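Side-chain contact in magnetosome membrane protein MamB, putative Co/Zn/Cd cation transporter. Cation diffusion facilitator family (Desulfamplus magnetovallimortis, PDB 6QFJ), which probably carries divalent metal cations across the magnetosome membrane as a cation diffusion facilitator, the chain here being its cytoplasmic C-terminal domain: residues K57-N60 against Q61-E65. Residues are numbered along the deposited sequence; the frame is centred on the assembly and turned at random.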
loop_
_atom_site.group_PDB
_atom_site.type_symbol
_atom_site.label_atom_id
_atom_site.label_comp_id
_atom_site.label_asym_id
_atom_site.label_seq_id
_atom_site.Cartn_x
_atom_site.Cartn_y
_atom_site.Cartn_z
ATOM N N LYS A 57 1.400 8.255 -3.430
ATOM C CA LYS A 57 2.709 8.340 -4.068
ATOM C C LYS A 57 3.800 7.601 -3.288
ATOM O O LYS A 57 4.639 6.872 -3.888
ATOM C CB LYS A 57 3.079 9.828 -4.334
ATOM C CG LYS A 57 2.139 10.470 -5.417
ATOM C CD LYS A 57 2.739 10.450 -6.811
ATOM C CE LYS A 57 2.430 9.152 -7.544
ATOM N NZ LYS A 57 3.328 8.847 -8.707
ATOM N N GLU A 58 3.838 7.780 -1.946
ATOM C CA GLU A 58 4.825 6.987 -1.117
ATOM C C GLU A 58 4.624 5.532 -1.204
ATOM O O GLU A 58 5.598 4.743 -1.280
ATOM C CB GLU A 58 4.778 7.347 0.405
ATOM C CG GLU A 58 5.557 8.588 0.819
ATOM C CD GLU A 58 5.602 8.850 2.386
ATOM O OE1 GLU A 58 4.836 8.157 3.132
ATOM O OE2 GLU A 58 6.447 9.695 2.868
ATOM N N VAL A 59 3.350 5.106 -1.168
ATOM C CA VAL A 59 3.082 3.669 -1.293
ATOM C C VAL A 59 3.513 3.078 -2.617
ATOM O O VAL A 59 4.086 1.973 -2.729
ATOM C CB VAL A 59 1.586 3.343 -1.111
ATOM C CG1 VAL A 59 1.293 1.896 -1.462
ATOM C CG2 VAL A 59 1.233 3.637 0.284
ATOM N N ASN A 60 3.290 3.843 -3.642
ATOM C CA ASN A 60 3.669 3.443 -4.980
ATOM C C ASN A 60 5.210 3.309 -5.089
ATOM O O ASN A 60 5.715 2.351 -5.663
ATOM C CB ASN A 60 3.226 4.546 -5.950
ATOM C CG ASN A 60 3.418 4.155 -7.409
ATOM O OD1 ASN A 60 4.312 4.666 -8.078
ATOM N ND2 ASN A 60 2.559 3.308 -7.912
ATOM N N GLN A 61 5.931 4.259 -4.507
ATOM C CA GLN A 61 7.390 4.227 -4.483
ATOM C C GLN A 61 7.868 2.961 -3.786
ATOM O O GLN A 61 8.749 2.247 -4.260
ATOM C CB GLN A 61 7.858 5.493 -3.737
ATOM C CG GLN A 61 9.387 5.692 -3.699
ATOM C CD GLN A 61 10.122 4.782 -2.778
ATOM O OE1 GLN A 61 9.727 4.544 -1.636
ATOM N NE2 GLN A 61 11.255 4.229 -3.275
ATOM N N ILE A 62 7.262 2.648 -2.668
ATOM C CA ILE A 62 7.663 1.413 -1.937
ATOM C C ILE A 62 7.532 0.189 -2.757
ATOM O O ILE A 62 8.478 -0.600 -2.900
ATOM C CB ILE A 62 6.856 1.299 -0.624
ATOM C CG1 ILE A 62 7.250 2.425 0.292
ATOM C CG2 ILE A 62 7.088 -0.048 0.019
ATOM C CD1 ILE A 62 6.342 2.651 1.474
ATOM N N ILE A 63 6.374 0.052 -3.420
ATOM C CA ILE A 63 6.181 -1.128 -4.247
ATOM C C ILE A 63 7.148 -1.205 -5.395
ATOM O O ILE A 63 7.787 -2.264 -5.626
ATOM C CB ILE A 63 4.736 -1.246 -4.696
ATOM C CG1 ILE A 63 3.926 -1.540 -3.473
ATOM C CG2 ILE A 63 4.596 -2.398 -5.727
ATOM C CD1 ILE A 63 2.471 -1.498 -3.712
ATOM N N LYS A 64 7.299 -0.102 -6.129
ATOM C CA LYS A 64 8.232 -0.083 -7.237
ATOM C C LYS A 64 9.668 -0.420 -6.805
ATOM O O LYS A 64 10.422 -1.037 -7.549
ATOM C CB LYS A 64 8.262 1.313 -7.862
ATOM C CG LYS A 64 6.956 1.789 -8.389
ATOM C CD LYS A 64 6.407 0.820 -9.370
ATOM C CE LYS A 64 5.311 1.494 -10.165
ATOM N NZ LYS A 64 4.600 0.482 -10.987
ATOM N N GLU A 65 10.056 0.001 -5.616
ATOM C CA GLU A 65 11.359 -0.328 -5.154
ATOM C C GLU A 65 11.488 -1.790 -4.787
ATOM O O GLU A 65 12.506 -2.419 -5.062
ATOM C CB GLU A 65 11.800 0.527 -3.955
ATOM C CG GLU A 65 13.222 0.169 -3.492
ATOM C CD GLU A 65 13.734 1.093 -2.371
ATOM O OE1 GLU A 65 13.236 2.220 -2.244
ATOM O OE2 GLU A 65 14.685 0.706 -1.626
HETATM O O HOH W 1 8.099 5.849 -0.018
#
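N60 and K64, one helical turn apart, meet carbonyl and amide against aliphatic chain: CG of K64 sits 3.0 Å from the backbone O of N60, and the lysine chain runs obliquely across the end of N60, whose OD1 is 3.9 Å from both CG and CE of K64. Torsions on both sides contribute. Chi1 of N60 (-173°) swings CG opposite the backbone N, while the K64 chain folds about CB-CG (chi2 -56°), helping bring CE near the amide before NZ goes on to a hydrogen bond with S71 OG. With a glycine at N60, the lysine methylenes would probably lose the amide that flanks them and K64 would be less restrained. The backbone link beneath is the i to i+4 bond from K64 N to N60 O, 3.0 Å and nearly straight. Helix 49-66 is the crossover of a beta-alpha-beta unit between the parallel strands 34-43 and 71-79, in the dimerisation domain of the zinc-transporter family. On its sheet-facing side V59 CG1 and I63 CD1 touch at 4.2 Å, V59 also packing on L41 and V75, I63 on I39 and V73. On another face, Q61 NE2 donates to E65 OE1 (3.0 Å), the oxygen lying only 3° out of the amide plane and accepting through its anti lone pair. The amide's OE1 accepts from a water 2.6 Å away that also donates to E58 O, which already accepts from I62 N.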